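Local atomic coordinates of putative epoxide hydrolase protein (Klebsiella pneumoniae subsp. pneumoniae, PDB entry 5BOV), a protein that probably hydrolyses small-molecule substrates as an alpha/beta hydrolase, possibly an epoxide hydrolase or a monoacylglycerol lipase. Residues A[128-134]-A[245-251]; A[136-140]-A[237-243]. All blocks are in the same frame, centred on the assembly; numbering follows the deposited sequence.

Interaction 1: A[128-134]-A[245-251]; sequences KSLVSVS and VPTITLE
L250 O takes a nearly straight bond from S134 N, with 176° at the hydrogen. Next to it S134 OG donates to E251 OE1 at 2.8 Å. The hydroxyl meets the syn side of the carboxylate, 19° out of its plane. The E251 chain leaves CG anti to the backbone N (chi1 -175°) and then bends at chi2, which carries OE1 back to the serine. OE2 accepts a hydrogen bond from N255 ND2. Behind this end the strands run parallel. L130 N binds P246 O, and L130 O receives I248 N at 2.9 Å. S132 N then binds I248 O, while the bond from L250 N to S132 O is weak at 3.5 Å. On one face L130 and T247 lie side by side, with L130 CD2 3.7 Å from T247 OG1; that hydroxyl donates to V245 O in its own segment. On the other face V131 CG1 meets L250 CD1 at 3.8 Å. T249 OG1 is hydrogen-bonded to Y273 OH and H275 ND1 of the neighbouring strand 273-278. The pair belongs to the parallel portion of the mixed central sheet, with helix 111-122 on the L130 face and helix 291-303 on the V131 face, as in the alpha/beta hydrolase fold.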
ATOM      1  N   LYS A 128      -7.452  -4.453  14.181  1.00 10.59           N
ATOM      2  CA  LYS A 128      -7.122  -5.470  15.175  1.00 10.92           C
ATOM      3  C   LYS A 128      -5.605  -5.667  15.340  1.00 10.43           C
ATOM      4  O   LYS A 128      -5.108  -5.788  16.465  1.00 11.37           O
ATOM      5  CB  LYS A 128      -7.857  -6.789  14.817  1.00 12.21           C
ATOM      6  CG  LYS A 128      -7.622  -7.908  15.752  1.00 12.98           C
ATOM      7  CD  LYS A 128      -8.450  -9.149  15.316  1.00 13.92           C
ATOM      8  CE  LYS A 128      -8.311 -10.200  16.374  1.00 15.28           C
ATOM      9  NZ  LYS A 128      -6.998 -10.868  16.345  1.00 15.14           N
ATOM     10  N   SER A 129      -4.897  -5.827  14.219  1.00  9.19           N
ATOM     11  CA  SER A 129      -3.455  -5.930  14.219  1.00  8.66           C
ATOM     12  C   SER A 129      -3.001  -5.483  12.833  1.00  8.13           C
ATOM     13  O   SER A 129      -3.823  -5.341  11.923  1.00  7.85           O
ATOM     14  CB  SER A 129      -2.995  -7.325  14.483  1.00  9.06           C
ATOM     15  OG  SER A 129      -3.356  -8.235  13.408  1.00  8.87           O
ATOM     16  N   LEU A 130      -1.722  -5.225  12.734  1.00  7.79           N
ATOM     17  CA  LEU A 130      -1.083  -4.640  11.564  1.00  7.54           C
ATOM     18  C   LEU A 130       0.199  -5.332  11.156  1.00  7.63           C
ATOM     19  O   LEU A 130       1.015  -5.692  12.007  1.00  7.60           O
ATOM     20  CB  LEU A 130      -0.731  -3.182  11.937  1.00  7.67           C
ATOM     21  CG  LEU A 130       0.024  -2.353  10.939  1.00  7.87           C
ATOM     22  CD1 LEU A 130      -0.776  -2.166   9.639  1.00  7.83           C
ATOM     23  CD2 LEU A 130       0.451  -1.002  11.547  1.00  8.39           C
ATOM     24  N   VAL A 131       0.330  -5.649   9.849  1.00  7.45           N
ATOM     25  CA  VAL A 131       1.577  -6.052   9.269  1.00  7.37           C
ATOM     26  C   VAL A 131       2.011  -4.910   8.362  1.00  7.21           C
ATOM     27  O   VAL A 131       1.338  -4.588   7.402  1.00  6.85           O
ATOM     28  CB  VAL A 131       1.504  -7.380   8.500  1.00  7.44           C
ATOM     29  CG1 VAL A 131       2.814  -7.682   7.835  1.00  7.76           C
ATOM     30  CG2 VAL A 131       1.161  -8.494   9.469  1.00  7.48           C
ATOM     31  N   SER A 132       3.128  -4.276   8.709  1.00  7.01           N
ATOM     32  CA  SER A 132       3.599  -3.089   7.965  1.00  7.15           C
ATOM     33  C   SER A 132       4.986  -3.351   7.419  1.00  7.22           C
ATOM     34  O   SER A 132       5.999  -3.308   8.145  1.00  7.22           O
ATOM     35  CB  SER A 132       3.587  -1.857   8.889  1.00  7.82           C
ATOM     36  OG  SER A 132       3.805  -0.660   8.155  1.00  7.58           O
ATOM     37  N   VAL A 133       5.068  -3.599   6.117  1.00  7.16           N
ATOM     38  CA  VAL A 133       6.352  -3.840   5.517  1.00  7.41           C
ATOM     39  C   VAL A 133       7.163  -2.519   5.454  1.00  8.03           C
ATOM     40  O   VAL A 133       6.618  -1.478   5.033  1.00  8.16           O
ATOM     41  CB  VAL A 133       6.266  -4.383   4.085  1.00  7.64           C
ATOM     42  CG1 VAL A 133       7.636  -4.537   3.437  1.00  7.66           C
ATOM     43  CG2 VAL A 133       5.486  -5.675   4.052  1.00  7.96           C
ATOM     44  N   SER A 134       8.400  -2.583   5.868  1.00  8.37           N
ATOM     45  CA  SER A 134       9.320  -1.404   5.966  1.00  8.63           C
ATOM     46  C   SER A 134       8.983  -0.453   7.096  1.00  8.81           C
ATOM     47  O   SER A 134       9.500   0.658   7.116  1.00 10.50           O
ATOM     48  CB  SER A 134       9.526  -0.688   4.624  1.00  9.11           C
ATOM     49  OG  SER A 134       9.994  -1.631   3.660  1.00 10.77           O
ATOM     50  N   VAL A 245      -1.672  -0.468  18.048  1.00 10.06           N
ATOM     51  CA  VAL A 245      -2.215  -1.798  17.854  1.00 10.03           C
ATOM     52  C   VAL A 245      -1.099  -2.814  17.665  1.00  9.66           C
ATOM     53  O   VAL A 245       0.039  -2.457  17.302  1.00  9.68           O
ATOM     54  CB  VAL A 245      -3.177  -1.871  16.651  1.00 10.21           C
ATOM     55  CG1 VAL A 245      -4.233  -0.749  16.778  1.00 10.80           C
ATOM     56  CG2 VAL A 245      -2.481  -1.786  15.332  1.00  9.77           C
ATOM     57  N   PRO A 246      -1.370  -4.079  17.951  1.00  9.91           N
ATOM     58  CA  PRO A 246      -0.313  -5.099  17.752  1.00  9.85           C
ATOM     59  C   PRO A 246       0.203  -5.091  16.298  1.00  9.21           C
ATOM     60  O   PRO A 246      -0.579  -5.148  15.399  1.00  9.47           O
ATOM     61  CB  PRO A 246      -1.015  -6.439  18.082  1.00 10.21           C
ATOM     62  CG  PRO A 246      -2.102  -6.024  18.986  1.00 10.61           C
ATOM     63  CD  PRO A 246      -2.594  -4.703  18.493  1.00 10.15           C
ATOM     64  N   THR A 247       1.516  -5.045  16.161  1.00  8.72           N
ATOM     65  CA  THR A 247       2.127  -4.847  14.835  1.00  8.41           C
ATOM     66  C   THR A 247       3.316  -5.768  14.657  1.00  8.49           C
ATOM     67  O   THR A 247       4.184  -5.886  15.567  1.00  8.71           O
ATOM     68  CB  THR A 247       2.596  -3.422  14.694  1.00  8.24           C
ATOM     69  OG1 THR A 247       1.470  -2.509  14.816  1.00  8.48           O
ATOM     70  CG2 THR A 247       3.255  -3.184  13.360  1.00  8.10           C
ATOM     71  N   ILE A 248       3.416  -6.387  13.466  1.00  8.60           N
ATOM     72  CA  ILE A 248       4.633  -6.971  13.008  1.00  8.69           C
ATOM     73  C   ILE A 248       5.141  -6.191  11.816  1.00  8.29           C
ATOM     74  O   ILE A 248       4.390  -5.973  10.874  1.00  7.95           O
ATOM     75  CB  ILE A 248       4.493  -8.479  12.632  1.00  9.49           C
ATOM     76  CG1 ILE A 248       4.065  -9.247  13.884  1.00 10.11           C
ATOM     77  CG2 ILE A 248       5.742  -8.997  12.017  1.00  9.72           C
ATOM     78  CD1 ILE A 248       3.956 -10.749  13.652  1.00 10.51           C
ATOM     79  N   THR A 249       6.391  -5.749  11.889  1.00  8.12           N
ATOM     80  CA  THR A 249       7.042  -5.137  10.748  1.00  7.87           C
ATOM     81  C   THR A 249       7.962  -6.176  10.067  1.00  7.91           C
ATOM     82  O   THR A 249       8.481  -7.070  10.685  1.00  7.76           O
ATOM     83  CB  THR A 249       7.866  -3.874  11.141  1.00  8.00           C
ATOM     84  OG1 THR A 249       8.806  -4.235  12.135  1.00  8.58           O
ATOM     85  CG2 THR A 249       6.937  -2.802  11.621  1.00  8.11           C
ATOM     86  N   LEU A 250       8.069  -6.029   8.731  1.00  7.88           N
ATOM     87  CA  LEU A 250       8.844  -6.921   7.897  1.00  8.33           C
ATOM     88  C   LEU A 250       9.830  -6.133   7.056  1.00  8.74           C
ATOM     89  O   LEU A 250       9.500  -5.045   6.586  1.00  8.83           O
ATOM     90  CB  LEU A 250       7.973  -7.719   6.927  1.00  8.59           C
ATOM     91  CG  LEU A 250       6.838  -8.527   7.524  1.00  8.73           C
ATOM     92  CD1 LEU A 250       6.034  -9.180   6.390  1.00  8.97           C
ATOM     93  CD2 LEU A 250       7.417  -9.599   8.422  1.00  9.15           C
ATOM     94  N   GLU A 251      11.002  -6.728   6.761  1.00  9.66           N
ATOM     95  CA  GLU A 251      11.823  -6.113   5.745  1.00 10.40           C
ATOM     96  C   GLU A 251      12.505  -7.249   5.043  1.00 11.90           C
ATOM     97  O   GLU A 251      12.779  -8.268   5.639  1.00 12.28           O
ATOM     98  CB  GLU A 251      12.826  -5.190   6.452  1.00 10.87           C
ATOM     99  CG  GLU A 251      13.668  -4.397   5.478  1.00 11.84           C
ATOM    100  CD  GLU A 251      12.788  -3.648   4.505  1.00 12.10           C
ATOM    101  OE1 GLU A 251      12.269  -2.585   4.883  1.00 13.40           O
ATOM    102  OE2 GLU A 251      12.584  -4.136   3.326  1.00 12.75           O
TER

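Interaction 2: A[136-140]-A[237-243]; sequences YLISS and LAALPPI
Y136 OH donates a short hydrogen bond to P241 O, 2.6 Å away. The oxygen lies at the ring edge, near the ring plane, yet the hydroxyl stands 39° out of the carbonyl plane of P241. This is the tightly packed part. CG of Y136 is anti to the backbone N (chi1 -177°), and the ring reaches across to residues 240-243. L240 C comes to 3.0 Å from Y136 OH, and P241 CD lies close by. I243 CD1 approaches the ring obliquely, 4.0 Å from Y136 CD1. K268 makes a cation-pi contact with the same ring and also bonds L240 O. Beside it, I138 makes the apolar contact with L237: its CG2 touches L237 CD2 at 4.0 Å, and the two side chains cross at about a right angle. L240 CD2 rests 3.7 Å from I138 O. The other end is looser. A238 is exposed, and its CB lies 3.9 Å from S140 CB. A water joins the two segments here, lying 2.6 Å from S140 OG and donating to A238 O. S140 OG also caps I143 N at the start of helix 141-144. L240 N bonds L237 O, and L240 then takes a positive phi. The phenol thus gives the P241 carbonyl a direct partner among largely apolar neighbours, whereas the polar link at the S140 end depends on a solvent molecule.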
ATOM      1  N   TYR A 136       7.385   2.091   9.811  1.00  8.82           N
ATOM      2  CA  TYR A 136       6.461   3.207  10.036  1.00  9.15           C
ATOM      3  C   TYR A 136       6.654   4.136   8.843  1.00  9.19           C
ATOM      4  O   TYR A 136       7.694   4.815   8.708  1.00 10.01           O
ATOM      5  CB  TYR A 136       6.818   3.943  11.332  1.00  9.43           C
ATOM      6  CG  TYR A 136       5.870   5.083  11.701  1.00  9.91           C
ATOM      7  CD1 TYR A 136       4.723   4.836  12.460  1.00 10.05           C
ATOM      8  CD2 TYR A 136       6.174   6.382  11.365  1.00 10.13           C
ATOM      9  CE1 TYR A 136       3.880   5.862  12.849  1.00 10.29           C
ATOM     10  CE2 TYR A 136       5.339   7.436  11.768  1.00 10.21           C
ATOM     11  CZ  TYR A 136       4.215   7.174  12.512  1.00 10.47           C
ATOM     12  OH  TYR A 136       3.395   8.232  12.856  1.00 11.01           O
ATOM     13  N   LEU A 137       5.639   4.235   7.993  1.00  9.48           N
ATOM     14  CA  LEU A 137       5.737   4.969   6.733  1.00 10.46           C
ATOM     15  C   LEU A 137       4.893   6.241   6.679  1.00 10.47           C
ATOM     16  O   LEU A 137       4.835   6.837   5.630  1.00 11.74           O
ATOM     17  CB  LEU A 137       5.375   4.072   5.572  1.00 11.50           C
ATOM     18  CG  LEU A 137       6.319   2.896   5.345  1.00 13.17           C
ATOM     19  CD1 LEU A 137       6.080   2.223   4.033  1.00 14.79           C
ATOM     20  CD2 LEU A 137       7.749   3.326   5.462  1.00 15.33           C
ATOM     21  N   ILE A 138       4.366   6.690   7.810  1.00 10.28           N
ATOM     22  CA  ILE A 138       3.693   7.939   7.890  1.00 10.24           C
ATOM     23  C   ILE A 138       4.779   9.043   7.875  1.00 10.84           C
ATOM     24  O   ILE A 138       5.729   8.992   8.681  1.00 10.61           O
ATOM     25  CB  ILE A 138       2.887   8.032   9.184  1.00 10.79           C
ATOM     26  CG1 ILE A 138       1.691   7.063   9.119  1.00 10.96           C
ATOM     27  CG2 ILE A 138       2.337   9.458   9.397  1.00 11.28           C
ATOM     28  CD1 ILE A 138       0.973   6.860  10.403  1.00 11.17           C
ATOM     29  N   SER A 139       4.539  10.095   7.097  1.00 11.18           N
ATOM     30  CA  SER A 139       5.426  11.233   7.163  1.00 12.34           C
ATOM     31  C   SER A 139       4.603  12.480   6.868  1.00 13.14           C
ATOM     32  O   SER A 139       3.372  12.510   7.043  1.00 14.00           O
ATOM     33  CB  SER A 139       6.534  11.055   6.137  1.00 12.36           C
ATOM     34  OG  SER A 139       7.591  11.994   6.352  1.00 12.49           O
ATOM     35  N   SER A 140       5.277  13.577   6.518  1.00 13.65           N
ATOM     36  CA  SER A 140       4.601  14.841   6.386  1.00 13.83           C
ATOM     37  C   SER A 140       5.244  15.617   5.237  1.00 13.30           C
ATOM     38  O   SER A 140       6.347  15.259   4.819  1.00 12.36           O
ATOM     39  CB  SER A 140       4.739  15.698   7.644  1.00 14.38           C
ATOM     40  OG  SER A 140       6.082  16.145   7.853  1.00 14.65           O
ATOM     41  N   LEU A 237      -1.336  13.658  11.333  1.00 14.28           N
ATOM     42  CA  LEU A 237      -0.274  12.752  10.871  1.00 13.42           C
ATOM     43  C   LEU A 237       1.068  13.436  10.916  1.00 13.05           C
ATOM     44  O   LEU A 237       2.085  12.793  11.120  1.00 11.15           O
ATOM     45  CB  LEU A 237      -0.597  12.242   9.470  1.00 13.09           C
ATOM     46  CG  LEU A 237      -1.815  11.316   9.404  1.00 13.11           C
ATOM     47  CD1 LEU A 237      -2.155  11.063   7.942  1.00 13.08           C
ATOM     48  CD2 LEU A 237      -1.531   9.971  10.137  1.00 13.28           C
ATOM     49  N   ALA A 238       1.096  14.748  10.783  1.00 12.73           N
ATOM     50  CA  ALA A 238       2.371  15.462  10.782  1.00 13.83           C
ATOM     51  C   ALA A 238       3.076  15.397  12.118  1.00 14.64           C
ATOM     52  O   ALA A 238       4.313  15.580  12.187  1.00 14.74           O
ATOM     53  CB  ALA A 238       2.149  16.912  10.355  1.00 14.52           C
ATOM     54  N   ALA A 239       2.325  15.104  13.178  1.00 14.31           N
ATOM     55  CA  ALA A 239       2.930  14.854  14.502  1.00 15.25           C
ATOM     56  C   ALA A 239       3.630  13.501  14.627  1.00 14.35           C
ATOM     57  O   ALA A 239       4.199  13.205  15.662  1.00 15.15           O
ATOM     58  CB  ALA A 239       1.903  15.015  15.593  1.00 15.73           C
ATOM     59  N   LEU A 240       3.509  12.664  13.587  1.00 13.39           N
ATOM     60  CA  LEU A 240       4.037  11.309  13.595  1.00 12.85           C
ATOM     61  C   LEU A 240       3.504  10.523  14.774  1.00 12.45           C
ATOM     62  O   LEU A 240       4.276  10.035  15.597  1.00 13.42           O
ATOM     63  CB  LEU A 240       5.541  11.282  13.511  1.00 13.25           C
ATOM     64  CG  LEU A 240       6.192  12.160  12.416  1.00 14.31           C
ATOM     65  CD1 LEU A 240       7.722  11.975  12.458  1.00 15.18           C
ATOM     66  CD2 LEU A 240       5.624  11.859  11.061  1.00 14.28           C
ATOM     67  N   PRO A 241       2.196  10.372  14.864  1.00 12.02           N
ATOM     68  CA  PRO A 241       1.605   9.670  15.972  1.00 12.17           C
ATOM     69  C   PRO A 241       2.014   8.190  16.018  1.00 12.16           C
ATOM     70  O   PRO A 241       2.087   7.556  14.989  1.00 11.16           O
ATOM     71  CB  PRO A 241       0.110   9.799  15.700  1.00 12.61           C
ATOM     72  CG  PRO A 241       0.032   9.875  14.229  1.00 12.32           C
ATOM     73  CD  PRO A 241       1.178  10.749  13.878  1.00 11.96           C
ATOM     74  N   PRO A 242       2.193   7.625  17.192  1.00 12.18           N
ATOM     75  CA  PRO A 242       2.555   6.226  17.238  1.00 12.38           C
ATOM     76  C   PRO A 242       1.365   5.318  16.986  1.00 12.15           C
ATOM     77  O   PRO A 242       0.213   5.763  17.057  1.00 12.69           O
ATOM     78  CB  PRO A 242       3.023   6.062  18.679  1.00 13.51           C
ATOM     79  CG  PRO A 242       2.264   7.086  19.451  1.00 13.96           C
ATOM     80  CD  PRO A 242       2.264   8.274  18.525  1.00 13.56           C
ATOM     81  N   ILE A 243       1.671   4.088  16.575  1.00 11.48           N
ATOM     82  CA  ILE A 243       0.624   3.084  16.352  1.00 11.23           C
ATOM     83  C   ILE A 243       0.555   2.231  17.596  1.00 10.86           C
ATOM     84  O   ILE A 243       1.567   1.634  18.058  1.00 10.69           O
ATOM     85  CB  ILE A 243       0.979   2.291  15.097  1.00 11.35           C
ATOM     86  CG1 ILE A 243       0.691   3.213  13.888  1.00 11.57           C
ATOM     87  CG2 ILE A 243       0.128   1.039  15.019  1.00 11.44           C
ATOM     88  CD1 ILE A 243       1.320   2.792  12.624  1.00 11.59           C
TER
HETATM   89  O   HOH W   1       6.149  16.831  10.402  1.00 19.83           O

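How the interactions relate
Interaction 1 joins two neighbouring strands of the central sheet, 127-133 and 247-252. Interaction 2 joins the loop that follows the first strand to the end of helix 231-238 and the chain leading into the second. The centres are 14 Å apart, and the contacts touch where L130 CD2 packs on I243 CD1 at 4.0 Å. Along the chain interaction 2 is nested inside interaction 1. The 96 residues between 136-140 and 237-243 hold helices and no strand. They form a helical insertion, consistent with the cap of many alpha/beta hydrolases. Interaction 2 therefore pairs the two ends of this insertion, next to the strands that carry it. Helix 111-122 packs against both contacts.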